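Local coordinates for protein spectinomycin phosphotransferase (Legionella pneumophila, PDB 3I1A) that phosphorylates the antibiotic spectinomycin as a resistance factor, probably drawing the phosphate from a bound nucleotide with the help of metal ions, at residues E13-K16 and V17-I21; Q90-K93 and H94-I97. All coordinates share one frame; numbering follows the deposited sequence.

Contact 1: E13-K16 and V17-I21; sequences ELLK and VHYGI
Leu-15 and Tyr-19, one turn apart at the C-terminal end of helix 10-19, cross at a slant: Leu-15 CD2 comes 3.6 Å from Tyr-19 CD1, approaching the ring obliquely. Both are buried on the side of the helix that packs on the kinase-like N-terminal sheet, through Ile-51 and Ile-97. The next pair, Leu-14 and His-18, runs side by side instead. Leu-14 CD2 lies in the plane of the imidazole, at its edge, 3.9 Å from His-18 CD2, while Val-17 CG1 sits 3.7 Å above the plane of the His-18 ring, over its centre. With CG of His-18 beside its own backbone N (chi1 -57°), the ring is put back along the helix towards Leu-14. Further round, Glu-13 CG lies 4.1 Å from Val-17 CG2, on the exposed side. The helix ends at Tyr-19; at Gly-20 phi turns positive, and the chain folds back over the last turn. Lys-16 reaches out of this end to a salt bridge with Asp-22. The fold-back adds a second bond to Leu-15 O: besides Tyr-19 N at 3.0 Å, Ile-21 N reaches it at 3.2 Å from the opposite face of its carbonyl plane, with a straight N-H (167°).

Contact 2: Q90-K93 and H94-I97; sequences QQLK and HFKI
Leu-92 lies alongside Phe-95 across the turn of the beta hairpin formed by strands 90-91 and 95-101, pressing its CD1 obliquely on the far end of the ring, 3.4 Å from Phe-95 CZ. CG of Phe-95 stands between its backbone N and carbonyl carbon (chi1 67°), which brings the ring round towards Leu-92. The same Leu-92 CD1 also reaches Ile-97 CD1, at 4.0 Å. Next to it along the chain, Phe-95 CD2 sits 3.6 Å above the plane of the His-94 imidazole, over its centre. Backbone bonds hold the strands: Gln-90 and Ile-97 form a hydrogen-bonded antiparallel pair, and Leu-92 N gives its hydrogen to Phe-95 O at 2.8 Å. Gln-91 and Lys-96, the neighbouring non-hydrogen-bonded pair, send their side chains to the other face. There Gln-91 OE1 rests on the aliphatic part of the lysine, 3.2 Å from Lys-96 CE, while Lys-96 NZ hydrogen-bonds to His-58 O. A bend at chi2 (67°) carries the Gln-91 amide across towards the partner strand. Its NE2, which also bonds Gly-56 O, meets Leu-92 O at 2.9 Å, nearly straight (170°) and with the acceptor in the amide plane.

Starting from the N terminus, the chain first makes contact 1, the last turn of helix 10-19 and its fold-back, and then leaves for strands 25-29, 38-43 and 48-55 and helix 61-71. Contact 2 opens later, where strand 90-91 turns back into strand 95-101 at the edge of the five-stranded sheet. The two are in series: contact 1 stays within one helix end, while contact 2 closes a hairpin turn, and neither nests in nor crosses the other. In space their centres are about 13 Å apart and they touch: His-18 NE2 lies 3.6 Å from Leu-92 CD2, and Tyr-19 OH 3.3 Å from Ile-97 O. The helix thus covers the Gln-90 and Ile-97 side of the hairpin, joining both within the N-terminal lobe.

Contact 1: E13-K16 and V17-I21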
# COMPACT_ATOMS: atom_id res chain seq x y z
N GLU A 13 24.46 3.84 -21.33
CA GLU A 13 24.68 2.66 -22.17
C GLU A 13 23.57 1.64 -22.04
O GLU A 13 23.10 1.12 -23.03
CB GLU A 13 26.01 1.97 -21.83
CG GLU A 13 26.20 0.60 -22.55
CD GLU A 13 27.51 -0.14 -22.19
OE1 GLU A 13 28.60 0.44 -22.40
OE2 GLU A 13 27.44 -1.30 -21.70
N LEU A 14 23.17 1.33 -20.81
CA LEU A 14 22.13 0.34 -20.60
C LEU A 14 20.76 0.71 -21.18
O LEU A 14 20.05 -0.14 -21.74
CB LEU A 14 22.00 0.02 -19.11
CG LEU A 14 23.26 -0.66 -18.57
CD1 LEU A 14 23.26 -0.63 -17.04
CD2 LEU A 14 23.32 -2.08 -19.08
N LEU A 15 20.35 1.97 -21.02
CA LEU A 15 19.07 2.35 -21.56
C LEU A 15 19.13 2.33 -23.10
O LEU A 15 18.15 1.98 -23.75
CB LEU A 15 18.65 3.73 -21.02
CG LEU A 15 18.30 3.62 -19.51
CD1 LEU A 15 17.93 4.98 -18.95
CD2 LEU A 15 17.15 2.66 -19.32
N LYS A 16 20.27 2.69 -23.68
CA LYS A 16 20.34 2.65 -25.14
C LYS A 16 20.25 1.21 -25.64
O LYS A 16 19.43 0.88 -26.48
CB LYS A 16 21.64 3.27 -25.65
CG LYS A 16 21.73 3.32 -27.18
CD LYS A 16 20.51 4.02 -27.76
CE LYS A 16 20.61 4.19 -29.28
NZ LYS A 16 21.47 5.34 -29.64
N VAL A 17 21.11 0.36 -25.10
CA VAL A 17 21.16 -1.05 -25.48
C VAL A 17 19.85 -1.81 -25.32
O VAL A 17 19.35 -2.42 -26.27
CB VAL A 17 22.28 -1.77 -24.69
CG1 VAL A 17 22.18 -3.29 -24.84
CG2 VAL A 17 23.64 -1.30 -25.18
N HIS A 18 19.27 -1.74 -24.13
CA HIS A 18 18.06 -2.51 -23.84
C HIS A 18 16.71 -1.89 -24.11
O HIS A 18 15.71 -2.60 -24.19
CB HIS A 18 18.11 -2.96 -22.37
CG HIS A 18 19.33 -3.75 -22.05
ND1 HIS A 18 19.52 -5.03 -22.52
CD2 HIS A 18 20.44 -3.45 -21.33
CE1 HIS A 18 20.69 -5.48 -22.11
NE2 HIS A 18 21.27 -4.54 -21.39
N TYR A 19 16.68 -0.56 -24.21
CA TYR A 19 15.43 0.14 -24.43
C TYR A 19 15.42 0.99 -25.69
O TYR A 19 14.36 1.46 -26.13
CB TYR A 19 15.13 1.04 -23.22
CG TYR A 19 14.80 0.27 -21.94
CD1 TYR A 19 15.81 -0.17 -21.09
CD2 TYR A 19 13.48 -0.01 -21.61
CE1 TYR A 19 15.49 -0.88 -19.91
CE2 TYR A 19 13.16 -0.71 -20.45
CZ TYR A 19 14.16 -1.14 -19.61
OH TYR A 19 13.80 -1.83 -18.46
N GLY A 20 16.61 1.20 -26.26
CA GLY A 20 16.71 2.01 -27.47
C GLY A 20 16.48 3.48 -27.17
O GLY A 20 16.13 4.26 -28.07
N ILE A 21 16.71 3.88 -25.92
CA ILE A 21 16.50 5.26 -25.52
C ILE A 21 17.81 6.02 -25.32
O ILE A 21 18.74 5.53 -24.68
CB ILE A 21 15.70 5.34 -24.22
CG1 ILE A 21 14.31 4.71 -24.41
CG2 ILE A 21 15.58 6.79 -23.77
CD1 ILE A 21 13.60 4.44 -23.04

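Contact 2: Q90-K93 and H94-I97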
# COMPACT_ATOMS: atom_id res chain seq x y z
N GLN A 90 14.40 -5.36 -17.61
CA GLN A 90 15.58 -5.99 -18.17
C GLN A 90 16.35 -6.75 -17.09
O GLN A 90 16.79 -6.17 -16.08
CB GLN A 90 16.51 -4.94 -18.76
CG GLN A 90 17.71 -5.56 -19.48
CD GLN A 90 17.27 -6.38 -20.69
OE1 GLN A 90 16.48 -5.91 -21.51
NE2 GLN A 90 17.77 -7.61 -20.80
N GLN A 91 16.50 -8.05 -17.26
CA GLN A 91 17.24 -8.83 -16.28
C GLN A 91 18.70 -8.86 -16.68
O GLN A 91 19.03 -9.33 -17.76
CB GLN A 91 16.76 -10.28 -16.23
CG GLN A 91 17.53 -11.11 -15.21
CD GLN A 91 17.27 -10.68 -13.78
OE1 GLN A 91 16.15 -10.80 -13.27
NE2 GLN A 91 18.31 -10.19 -13.10
N LEU A 92 19.59 -8.38 -15.83
CA LEU A 92 20.99 -8.44 -16.17
C LEU A 92 21.57 -9.55 -15.31
O LEU A 92 20.85 -10.22 -14.59
CB LEU A 92 21.67 -7.10 -15.91
CG LEU A 92 21.12 -6.02 -16.85
CD1 LEU A 92 21.71 -4.67 -16.48
CD2 LEU A 92 21.45 -6.37 -18.28
N LYS A 93 22.87 -9.72 -15.36
CA LYS A 93 23.48 -10.80 -14.61
C LYS A 93 23.17 -10.83 -13.13
O LYS A 93 22.76 -11.86 -12.59
CB LYS A 93 24.99 -10.79 -14.79
CG LYS A 93 25.62 -11.96 -14.08
CD LYS A 93 27.10 -11.98 -14.30
CE LYS A 93 27.69 -13.15 -13.57
NZ LYS A 93 27.15 -14.44 -14.06
N HIS A 94 23.38 -9.72 -12.45
CA HIS A 94 23.14 -9.72 -11.02
C HIS A 94 22.10 -8.72 -10.52
O HIS A 94 21.90 -8.59 -9.32
CB HIS A 94 24.46 -9.51 -10.28
CG HIS A 94 25.24 -8.34 -10.77
ND1 HIS A 94 25.48 -8.12 -12.11
CD2 HIS A 94 25.80 -7.31 -10.11
CE1 HIS A 94 26.16 -6.99 -12.25
NE2 HIS A 94 26.37 -6.48 -11.05
N PHE A 95 21.45 -8.00 -11.44
CA PHE A 95 20.42 -7.06 -11.04
C PHE A 95 19.45 -6.83 -12.18
O PHE A 95 19.69 -7.26 -13.32
CB PHE A 95 21.03 -5.74 -10.54
CG PHE A 95 21.73 -4.93 -11.59
CD1 PHE A 95 21.05 -3.95 -12.30
CD2 PHE A 95 23.07 -5.16 -11.88
CE1 PHE A 95 21.70 -3.20 -13.29
CE2 PHE A 95 23.73 -4.41 -12.86
CZ PHE A 95 23.04 -3.43 -13.57
N LYS A 96 18.34 -6.18 -11.85
CA LYS A 96 17.27 -5.88 -12.79
C LYS A 96 17.12 -4.38 -12.99
O LYS A 96 17.38 -3.61 -12.06
CB LYS A 96 15.93 -6.34 -12.21
CG LYS A 96 15.70 -7.82 -12.09
CD LYS A 96 14.25 -8.03 -11.58
CE LYS A 96 13.93 -9.51 -11.34
NZ LYS A 96 14.76 -10.04 -10.23
N ILE A 97 16.69 -3.97 -14.19
CA ILE A 97 16.43 -2.55 -14.48
C ILE A 97 14.93 -2.47 -14.76
O ILE A 97 14.41 -3.28 -15.52
CB ILE A 97 17.10 -2.05 -15.80
CG1 ILE A 97 18.62 -2.06 -15.69
CG2 ILE A 97 16.65 -0.61 -16.12
CD1 ILE A 97 19.32 -1.50 -16.95